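Type IV pilus biogenesis factor PilY1 (Pseudomonas aeruginosa, PDB 3HX6) primes type IV pilus assembly, takes part in twitching motility and adhesion to host cells, and probably regulates pilus retraction through calcium binding and release. Local coordinates at residues Leu315-Gln326 with Arg364-Asp373; Gly457-Ile465 with Ser477-Tyr486. The protein carries 3 engineered substitutions. All blocks are in the same frame, centred on the assembly; numbering follows the deposited sequence.

Contact 1 (Leu315-Gln326 with Arg364-Asp373); sequences LYSAVDSAGAAQ and RAQTLYGIWD
Ile371 lays its CD1 methyl over one face of the Tyr316 ring, 3.8 Å from the ring centroid, a CH-pi contact for which the CD1 methyl at the end of the isoleucine chain is well placed. Beside it Leu315 CG packs on Ile371 CG2 at 4.0 Å. This is the tight part: Tyr316 CE1 also lies over a face of the Tyr369 ring, the two planes inclined at 48°, while Thr367 CG2 occupies the opposite face. Leu392 of strand 392-405 touches Tyr316, Tyr369 and Ile371, so the apolar layer joins neighbouring sheets within the PilY1 beta-propeller domain, where Leu315 and Tyr316 form a classic beta bulge opposite Leu277.

Polarity rises toward the loop. A water links the hydroxyls of Tyr316 and Tyr369 and accepts from Val319 N. Gln326, extended beyond CG, reaches the rim of the Tyr369 ring, where its NE2 donates to Tyr369 OH at 2.5 Å; Arg389 also binds this hydroxyl.

The solvent side lies at the turn Asp320-Gly323, exposed after the buried Asp320, and there the contact is charged. Arg364 NE meets Asp320 OD2 at 2.8 Å in a salt bridge on the anti lone pair, carboxylate and guanidinium planes nearly perpendicular (89°). Asp320 OD1 accepts from Ala324 N at 2.8 Å.

Contact 2 (Gly457-Ile465 with Ser477-Tyr486); sequences GQVVLLQTI and SNWTYGLDPY
Strands 459-466 and 477-483 form an antiparallel beta hairpin inside the large mixed sheet of this C-terminal domain. Three hydrogen-bonded pairs, Val460 with Leu483, Leu462 with Tyr481 and Thr464 with Trp479, zip the backbones together. Tyr481 N to Leu462 O is the shortest of their bonds at 2.7 Å and nearly straight, with an N-H...O angle of 174°.

Thr464 O is gripped twice: Trp479 N reaches it at 3.2 Å, and Asn478 ND2, also at 3.2 Å, comes from the other face of the carbonyl plane. An asparagine suits this place because its short side chain can turn back onto the neighbouring strand. Its amide also stacks on that of Gln463, the planes only 14° apart. A water beyond joins Gln463 NE2 to Thr480 OG1, whose hydroxyl is further bound to Gln524.

On the face carrying Leu462 and Tyr481 the packing is mostly apolar. With chi1 at -172°, Thr464 sends OG1 off to Met448 O and leaves CG2 against Trp479 CB at 3.4 Å and at the edge of the Tyr481 ring. Leu462 CG rests on Tyr481 CB at 3.9 Å, and the tyrosine hydroxyl is held by Glu447 and Arg413. On the other face Gly482 lets Leu461 CD2 settle against its CA at 3.9 Å, close to where a side chain would have begun.

At the Val460 end of the ladder Val460 CB packs on Pro485 CB, and both residues touch Ile346 of strand 343-348. Asp484 OD1 accepts from Tyr486 N at 3.0 Å, an Asx turn. Alternating hydrogen-bonded and non-hydrogen-bonded pairs, with CA-H...O contacts between them, are the signature of a regular antiparallel beta ladder.

In the fold
From the N terminus the chain builds several four-stranded sheets before it reaches strand 307-317, an outermost strand of the fourth. Contact 1 closes when the chain, having passed through strands 333-336 and 343-348, returns as 364-373 and lays strand 367-373, third from one edge of the large mixed sheet, against the end of strand 307-317 and the loop after it. Contact 2 follows in series, neither nested in contact 1 nor crossing it: a short connection, partly unmodelled, brings 477-486 back onto 457-465. Both involve the mixed sheet, and their centres lie about 17 Å apart. Leu368 joins them directly, its CD2 packing on Leu483 CD1 at 3.7 Å and on Leu462 CD1 at 4.0 Å.

Contact 1 (Leu315-Gln326 with Arg364-Asp373)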
loop_
_atom_site.group_PDB
_atom_site.type_symbol
_atom_site.label_atom_id
_atom_site.label_comp_id
_atom_site.label_asym_id
_atom_site.label_seq_id
_atom_site.Cartn_x
_atom_site.Cartn_y
_atom_site.Cartn_z
ATOM N N LEU A 315 9.765 -21.243 28.757
ATOM C CA LEU A 315 10.533 -21.625 27.578
ATOM C C LEU A 315 11.992 -21.252 27.809
ATOM O O LEU A 315 12.907 -21.940 27.351
ATOM C CB LEU A 315 10.030 -20.868 26.345
ATOM C CG LEU A 315 10.757 -21.141 25.026
ATOM C CD1 LEU A 315 10.323 -22.509 24.471
ATOM C CD2 LEU A 315 10.420 -20.049 24.027
ATOM N N TYR A 316 12.191 -20.156 28.534
ATOM C CA TYR A 316 13.525 -19.634 28.790
ATOM C C TYR A 316 13.498 -18.645 29.963
ATOM O O TYR A 316 12.450 -18.085 30.292
ATOM C CB TYR A 316 14.007 -18.923 27.515
ATOM C CG TYR A 316 15.464 -18.534 27.494
ATOM C CD1 TYR A 316 15.875 -17.243 27.837
ATOM C CD2 TYR A 316 16.441 -19.470 27.151
ATOM C CE1 TYR A 316 17.236 -16.896 27.839
ATOM C CE2 TYR A 316 17.795 -19.134 27.150
ATOM C CZ TYR A 316 18.186 -17.854 27.492
ATOM O OH TYR A 316 19.529 -17.544 27.484
ATOM N N SER A 317 14.647 -18.457 30.606
ATOM C CA SER A 317 14.776 -17.501 31.708
ATOM C C SER A 317 15.996 -16.649 31.381
ATOM O O SER A 317 17.131 -17.136 31.393
ATOM C CB SER A 317 14.971 -18.219 33.039
ATOM O OG SER A 317 13.793 -18.899 33.422
ATOM N N ALA A 318 15.745 -15.380 31.081
ATOM C CA ALA A 318 16.786 -14.435 30.700
ATOM C C ALA A 318 17.619 -13.850 31.836
ATOM O O ALA A 318 17.088 -13.258 32.774
ATOM C CB ALA A 318 16.160 -13.290 29.885
ATOM N N VAL A 319 18.934 -14.018 31.726
ATOM C CA VAL A 319 19.880 -13.479 32.695
ATOM C C VAL A 319 21.024 -12.861 31.901
ATOM O O VAL A 319 21.353 -13.330 30.805
ATOM C CB VAL A 319 20.458 -14.577 33.629
ATOM C CG1 VAL A 319 19.337 -15.201 34.448
ATOM C CG2 VAL A 319 21.188 -15.639 32.810
ATOM N N ASP A 320 21.626 -11.802 32.432
ATOM C CA ASP A 320 22.731 -11.170 31.728
ATOM C C ASP A 320 23.972 -12.055 31.773
ATOM O O ASP A 320 23.906 -13.219 32.190
ATOM C CB ASP A 320 23.049 -9.794 32.322
ATOM C CG ASP A 320 23.289 -9.840 33.816
ATOM O OD1 ASP A 320 23.850 -10.845 34.305
ATOM O OD2 ASP A 320 22.925 -8.860 34.499
ATOM N N SER A 321 25.095 -11.493 31.334
ATOM C CA SER A 321 26.380 -12.190 31.297
ATOM C C SER A 321 26.803 -12.671 32.679
ATOM O O SER A 321 27.380 -13.746 32.817
ATOM C CB SER A 321 27.469 -11.254 30.761
ATOM O OG SER A 321 27.012 -10.516 29.647
ATOM N N ALA A 322 26.520 -11.864 33.696
ATOM C CA ALA A 322 26.890 -12.193 35.069
ATOM C C ALA A 322 25.907 -13.143 35.747
ATOM O O ALA A 322 26.183 -13.653 36.832
ATOM C CB ALA A 322 27.025 -10.913 35.887
ATOM N N GLY A 323 24.761 -13.377 35.114
ATOM C CA GLY A 323 23.782 -14.278 35.690
ATOM C C GLY A 323 22.605 -13.610 36.374
ATOM O O GLY A 323 21.787 -14.286 36.990
ATOM N N ALA A 324 22.517 -12.288 36.274
ATOM C CA ALA A 324 21.426 -11.539 36.888
ATOM C C ALA A 324 20.207 -11.515 35.968
ATOM O O ALA A 324 20.334 -11.324 34.755
ATOM C CB ALA A 324 21.876 -10.118 37.190
ATOM N N ALA A 325 19.032 -11.711 36.559
ATOM C CA ALA A 325 17.766 -11.735 35.833
ATOM C C ALA A 325 17.526 -10.467 35.029
ATOM O O ALA A 325 17.822 -9.375 35.490
ATOM C CB ALA A 325 16.618 -11.940 36.818
ATOM N N GLN A 326 16.972 -10.621 33.830
ATOM C CA GLN A 326 16.669 -9.488 32.958
ATOM C C GLN A 326 15.166 -9.420 32.717
ATOM O O GLN A 326 14.593 -10.318 32.106
ATOM C CB GLN A 326 17.363 -9.648 31.609
ATOM C CG GLN A 326 18.864 -9.548 31.653
ATOM C CD GLN A 326 19.482 -9.993 30.353
ATOM O OE1 GLN A 326 20.321 -9.296 29.774
ATOM N NE2 GLN A 326 19.071 -11.165 29.882
ATOM N N ARG A 364 24.840 -3.566 33.621
ATOM C CA ARG A 364 24.682 -4.787 32.841
ATOM C C ARG A 364 24.026 -4.467 31.508
ATOM O O ARG A 364 23.430 -3.406 31.333
ATOM C CB ARG A 364 23.809 -5.785 33.617
ATOM C CG ARG A 364 22.973 -5.121 34.711
ATOM C CD ARG A 364 21.481 -5.293 34.511
ATOM N NE ARG A 364 21.142 -6.703 34.504
ATOM C CZ ARG A 364 19.927 -7.193 34.701
ATOM N NH1 ARG A 364 18.897 -6.385 34.929
ATOM N NH2 ARG A 364 19.759 -8.503 34.674
ATOM N N ALA A 365 24.138 -5.400 30.574
ATOM C CA ALA A 365 23.550 -5.230 29.260
ATOM C C ALA A 365 22.186 -5.894 29.199
ATOM O O ALA A 365 21.944 -6.897 29.872
ATOM C CB ALA A 365 24.457 -5.845 28.208
ATOM N N GLN A 366 21.289 -5.308 28.414
ATOM C CA GLN A 366 19.979 -5.892 28.200
ATOM C C GLN A 366 20.236 -6.750 26.963
ATOM O O GLN A 366 21.250 -6.568 26.286
ATOM C CB GLN A 366 18.922 -4.817 27.952
ATOM C CG GLN A 366 18.587 -4.029 29.208
ATOM C CD GLN A 366 18.309 -4.928 30.404
ATOM O OE1 GLN A 366 17.507 -5.861 30.327
ATOM N NE2 GLN A 366 18.974 -4.652 31.517
ATOM N N THR A 367 19.330 -7.663 26.646
ATOM C CA THR A 367 19.599 -8.576 25.550
ATOM C C THR A 367 18.417 -8.915 24.656
ATOM O O THR A 367 17.267 -8.845 25.082
ATOM C CB THR A 367 20.151 -9.903 26.146
ATOM O OG1 THR A 367 21.197 -9.602 27.081
ATOM C CG2 THR A 367 20.678 -10.823 25.064
ATOM N N LEU A 368 18.723 -9.281 23.413
ATOM C CA LEU A 368 17.712 -9.716 22.452
ATOM C C LEU A 368 17.968 -11.210 22.301
ATOM O O LEU A 368 19.100 -11.621 22.041
ATOM C CB LEU A 368 17.890 -9.045 21.090
ATOM C CG LEU A 368 16.779 -9.433 20.102
ATOM C CD1 LEU A 368 15.425 -8.957 20.647
ATOM C CD2 LEU A 368 17.058 -8.810 18.722
ATOM N N TYR A 369 16.928 -12.017 22.472
ATOM C CA TYR A 369 17.060 -13.464 22.367
ATOM C C TYR A 369 16.208 -14.061 21.268
ATOM O O TYR A 369 15.140 -13.544 20.941
ATOM C CB TYR A 369 16.643 -14.155 23.676
ATOM C CG TYR A 369 17.488 -13.821 24.881
ATOM C CD1 TYR A 369 17.125 -12.794 25.747
ATOM C CD2 TYR A 369 18.651 -14.543 25.161
ATOM C CE1 TYR A 369 17.894 -12.489 26.866
ATOM C CE2 TYR A 369 19.433 -14.247 26.275
ATOM C CZ TYR A 369 19.050 -13.221 27.123
ATOM O OH TYR A 369 19.815 -12.922 28.224
ATOM N N GLY A 370 16.694 -15.174 20.728
ATOM C CA GLY A 370 15.979 -15.918 19.713
ATOM C C GLY A 370 16.022 -17.354 20.214
ATOM O O GLY A 370 17.053 -18.013 20.107
ATOM N N ILE A 371 14.914 -17.839 20.770
ATOM C CA ILE A 371 14.856 -19.194 21.313
ATOM C C ILE A 371 13.993 -20.150 20.490
ATOM O O ILE A 371 12.860 -19.844 20.138
ATOM C CB ILE A 371 14.306 -19.188 22.757
ATOM C CG1 ILE A 371 15.165 -18.286 23.642
ATOM C CG2 ILE A 371 14.277 -20.617 23.306
ATOM C CD1 ILE A 371 16.615 -18.711 23.747
ATOM N N TRP A 372 14.527 -21.329 20.209
ATOM C CA TRP A 372 13.794 -22.306 19.421
ATOM C C TRP A 372 12.753 -23.072 20.228
ATOM O O TRP A 372 13.094 -23.787 21.163
ATOM C CB TRP A 372 14.772 -23.299 18.797
ATOM C CG TRP A 372 14.174 -24.212 17.769
ATOM C CD1 TRP A 372 12.906 -24.166 17.258
ATOM C CD2 TRP A 372 14.848 -25.267 17.072
ATOM N NE1 TRP A 372 12.754 -25.122 16.286
ATOM C CE2 TRP A 372 13.930 -25.811 16.149
ATOM C CE3 TRP A 372 16.143 -25.800 17.137
ATOM C CZ2 TRP A 372 14.266 -26.869 15.290
ATOM C CZ3 TRP A 372 16.479 -26.856 16.283
ATOM C CH2 TRP A 372 15.541 -27.376 15.373
ATOM N N ASP A 373 11.483 -22.896 19.882
ATOM C CA ASP A 373 10.408 -23.642 20.529
ATOM C C ASP A 373 10.134 -24.733 19.492
ATOM O O ASP A 373 9.577 -24.451 18.439
ATOM C CB ASP A 373 9.154 -22.782 20.707
ATOM C CG ASP A 373 8.037 -23.526 21.416
ATOM O OD1 ASP A 373 8.161 -24.762 21.586
ATOM O OD2 ASP A 373 7.034 -22.884 21.798
HETATM O O HOH W 1 20.061 -15.602 29.225
#

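Contact 2 (Gly457-Ile465 with Ser477-Tyr486)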
loop_
_atom_site.group_PDB
_atom_site.type_symbol
_atom_site.label_atom_id
_atom_site.label_comp_id
_atom_site.label_asym_id
_atom_site.label_seq_id
_atom_site.Cartn_x
_atom_site.Cartn_y
_atom_site.Cartn_z
ATOM N N GLY A 457 8.796 -11.399 6.665
ATOM C CA GLY A 457 9.689 -12.055 5.726
ATOM C C GLY A 457 10.883 -12.648 6.454
ATOM O O GLY A 457 10.725 -13.417 7.402
ATOM N N GLN A 458 12.084 -12.272 6.031
ATOM C CA GLN A 458 13.303 -12.787 6.647
ATOM C C GLN A 458 13.986 -11.751 7.539
ATOM O O GLN A 458 15.213 -11.708 7.621
ATOM C CB GLN A 458 14.280 -13.255 5.561
ATOM C CG GLN A 458 13.703 -14.295 4.604
ATOM C CD GLN A 458 14.639 -14.608 3.442
ATOM O OE1 GLN A 458 15.760 -15.088 3.638
ATOM N NE2 GLN A 458 14.182 -14.328 2.222
ATOM N N VAL A 459 13.201 -10.918 8.211
ATOM C CA VAL A 459 13.785 -9.911 9.091
ATOM C C VAL A 459 12.934 -9.644 10.324
ATOM O O VAL A 459 11.716 -9.817 10.308
ATOM C CB VAL A 459 13.972 -8.543 8.374
ATOM C CG1 VAL A 459 14.597 -8.734 7.014
ATOM C CG2 VAL A 459 12.641 -7.828 8.256
ATOM N N VAL A 460 13.588 -9.228 11.400
ATOM C CA VAL A 460 12.872 -8.861 12.607
ATOM C C VAL A 460 13.256 -7.406 12.825
ATOM O O VAL A 460 14.435 -7.058 12.839
ATOM C CB VAL A 460 13.265 -9.727 13.824
ATOM C CG1 VAL A 460 14.750 -9.596 14.123
ATOM C CG2 VAL A 460 12.423 -9.317 15.025
ATOM N N LEU A 461 12.249 -6.554 12.943
ATOM C CA LEU A 461 12.458 -5.129 13.124
ATOM C C LEU A 461 12.162 -4.759 14.567
ATOM O O LEU A 461 11.137 -5.146 15.111
ATOM C CB LEU A 461 11.529 -4.370 12.179
ATOM C CG LEU A 461 11.737 -4.725 10.704
ATOM C CD1 LEU A 461 10.502 -4.353 9.902
ATOM C CD2 LEU A 461 12.976 -4.005 10.179
ATOM N N LEU A 462 13.063 -4.014 15.191
ATOM C CA LEU A 462 12.864 -3.625 16.575
ATOM C C LEU A 462 13.447 -2.253 16.850
ATOM O O LEU A 462 14.298 -1.761 16.111
ATOM C CB LEU A 462 13.518 -4.642 17.514
ATOM C CG LEU A 462 15.028 -4.828 17.327
ATOM C CD1 LEU A 462 15.671 -5.090 18.671
ATOM C CD2 LEU A 462 15.307 -5.973 16.363
ATOM N N GLN A 463 12.976 -1.638 17.922
ATOM C CA GLN A 463 13.463 -0.334 18.314
ATOM C C GLN A 463 13.835 -0.402 19.776
ATOM O O GLN A 463 13.051 -0.848 20.611
ATOM C CB GLN A 463 12.390 0.735 18.123
ATOM C CG GLN A 463 12.863 2.131 18.489
ATOM C CD GLN A 463 11.718 3.117 18.587
ATOM O OE1 GLN A 463 10.877 3.027 19.486
ATOM N NE2 GLN A 463 11.673 4.056 17.661
ATOM N N THR A 464 15.036 0.049 20.083
ATOM C CA THR A 464 15.503 0.042 21.450
ATOM C C THR A 464 15.548 1.470 21.988
ATOM O O THR A 464 15.523 2.441 21.225
ATOM C CB THR A 464 16.904 -0.523 21.525
ATOM O OG1 THR A 464 17.271 -0.701 22.893
ATOM C CG2 THR A 464 17.867 0.441 20.879
ATOM N N ILE A 465 15.623 1.594 23.306
ATOM C CA ILE A 465 15.703 2.904 23.916
ATOM C C ILE A 465 16.883 2.933 24.877
ATOM O O ILE A 465 17.143 1.974 25.609
ATOM C CB ILE A 465 14.388 3.270 24.658
ATOM C CG1 ILE A 465 14.460 4.723 25.143
ATOM C CG2 ILE A 465 14.158 2.319 25.827
ATOM C CD1 ILE A 465 13.177 5.236 25.749
ATOM N N SER A 477 17.720 8.036 23.692
ATOM C CA SER A 477 17.977 7.945 22.260
ATOM C C SER A 477 17.414 6.624 21.749
ATOM O O SER A 477 17.394 5.624 22.466
ATOM C CB SER A 477 19.478 8.035 21.972
ATOM O OG SER A 477 20.183 6.946 22.535
ATOM N N ASN A 478 16.958 6.626 20.505
ATOM C CA ASN A 478 16.361 5.442 19.914
ATOM C C ASN A 478 17.127 4.853 18.751
ATOM O O ASN A 478 17.555 5.564 17.841
ATOM C CB ASN A 478 14.940 5.757 19.453
ATOM C CG ASN A 478 13.990 6.000 20.607
ATOM O OD1 ASN A 478 13.102 6.840 20.517
ATOM N ND2 ASN A 478 14.161 5.250 21.694
ATOM N N TRP A 479 17.281 3.536 18.789
ATOM C CA TRP A 479 17.953 2.807 17.731
ATOM C C TRP A 479 16.992 1.799 17.123
ATOM O O TRP A 479 16.389 0.995 17.835
ATOM C CB TRP A 479 19.185 2.077 18.266
ATOM C CG TRP A 479 20.367 2.961 18.423
ATOM C CD1 TRP A 479 20.678 3.737 19.498
ATOM C CD2 TRP A 479 21.389 3.193 17.447
ATOM N NE1 TRP A 479 21.835 4.441 19.255
ATOM C CE2 TRP A 479 22.291 4.125 18.002
ATOM C CE3 TRP A 479 21.627 2.705 16.156
ATOM C CZ2 TRP A 479 23.421 4.577 17.311
ATOM C CZ3 TRP A 479 22.749 3.154 15.469
ATOM C CH2 TRP A 479 23.633 4.083 16.051
ATOM N N THR A 480 16.846 1.862 15.805
ATOM C CA THR A 480 15.983 0.949 15.071
ATOM C C THR A 480 16.884 -0.107 14.449
ATOM O O THR A 480 17.880 0.226 13.812
ATOM C CB THR A 480 15.229 1.675 13.938
ATOM O OG1 THR A 480 14.395 2.694 14.497
ATOM C CG2 THR A 480 14.366 0.693 13.155
ATOM N N TYR A 481 16.542 -1.375 14.639
ATOM C CA TYR A 481 17.340 -2.466 14.091
ATOM C C TYR A 481 16.547 -3.355 13.150
ATOM O O TYR A 481 15.340 -3.514 13.292
ATOM C CB TYR A 481 17.898 -3.360 15.209
ATOM C CG TYR A 481 18.841 -2.691 16.191
ATOM C CD1 TYR A 481 18.366 -2.142 17.383
ATOM C CD2 TYR A 481 20.214 -2.639 15.943
ATOM C CE1 TYR A 481 19.235 -1.561 18.312
ATOM C CE2 TYR A 481 21.096 -2.060 16.861
ATOM C CZ TYR A 481 20.598 -1.525 18.042
ATOM O OH TYR A 481 21.463 -0.955 18.952
ATOM N N GLY A 482 17.256 -3.938 12.193
ATOM C CA GLY A 482 16.662 -4.866 11.249
ATOM C C GLY A 482 17.630 -6.034 11.298
ATOM O O GLY A 482 18.743 -5.935 10.774
ATOM N N LEU A 483 17.237 -7.129 11.942
ATOM C CA LEU A 483 18.132 -8.275 12.071
ATOM C C LEU A 483 17.592 -9.551 11.448
ATOM O O LEU A 483 16.401 -9.663 11.160
ATOM C CB LEU A 483 18.436 -8.540 13.559
ATOM C CG LEU A 483 19.093 -7.396 14.345
ATOM C CD1 LEU A 483 19.080 -7.700 15.829
ATOM C CD2 LEU A 483 20.519 -7.183 13.858
ATOM N N ASP A 484 18.488 -10.509 11.236
ATOM C CA ASP A 484 18.111 -11.803 10.688
ATOM C C ASP A 484 17.492 -12.573 11.847
ATOM O O ASP A 484 18.168 -12.885 12.824
ATOM C CB ASP A 484 19.348 -12.534 10.159
ATOM C CG ASP A 484 19.065 -13.974 9.772
ATOM O OD1 ASP A 484 17.884 -14.350 9.601
ATOM O OD2 ASP A 484 20.046 -14.733 9.628
ATOM N N PRO A 485 16.189 -12.874 11.762
ATOM C CA PRO A 485 15.524 -13.610 12.842
ATOM C C PRO A 485 16.085 -15.005 13.091
ATOM O O PRO A 485 15.969 -15.530 14.197
ATOM C CB PRO A 485 14.068 -13.648 12.390
ATOM C CG PRO A 485 14.187 -13.680 10.888
ATOM C CD PRO A 485 15.267 -12.644 10.635
ATOM N N TYR A 486 16.691 -15.591 12.063
ATOM C CA TYR A 486 17.252 -16.934 12.149
ATOM C C TYR A 486 18.603 -16.996 12.842
ATOM O O TYR A 486 19.069 -18.081 13.194
ATOM C CB TYR A 486 17.412 -17.524 10.744
ATOM C CG TYR A 486 16.173 -17.428 9.884
ATOM C CD1 TYR A 486 16.254 -16.980 8.566
ATOM C CD2 TYR A 486 14.926 -17.802 10.380
ATOM C CE1 TYR A 486 15.119 -16.911 7.761
ATOM C CE2 TYR A 486 13.787 -17.738 9.587
ATOM C CZ TYR A 486 13.887 -17.295 8.279
ATOM O OH TYR A 486 12.762 -17.249 7.490
HETATM O O HOH W 2 17.369 -13.283 7.103
HETATM O O HOH W 3 13.889 4.138 16.411
#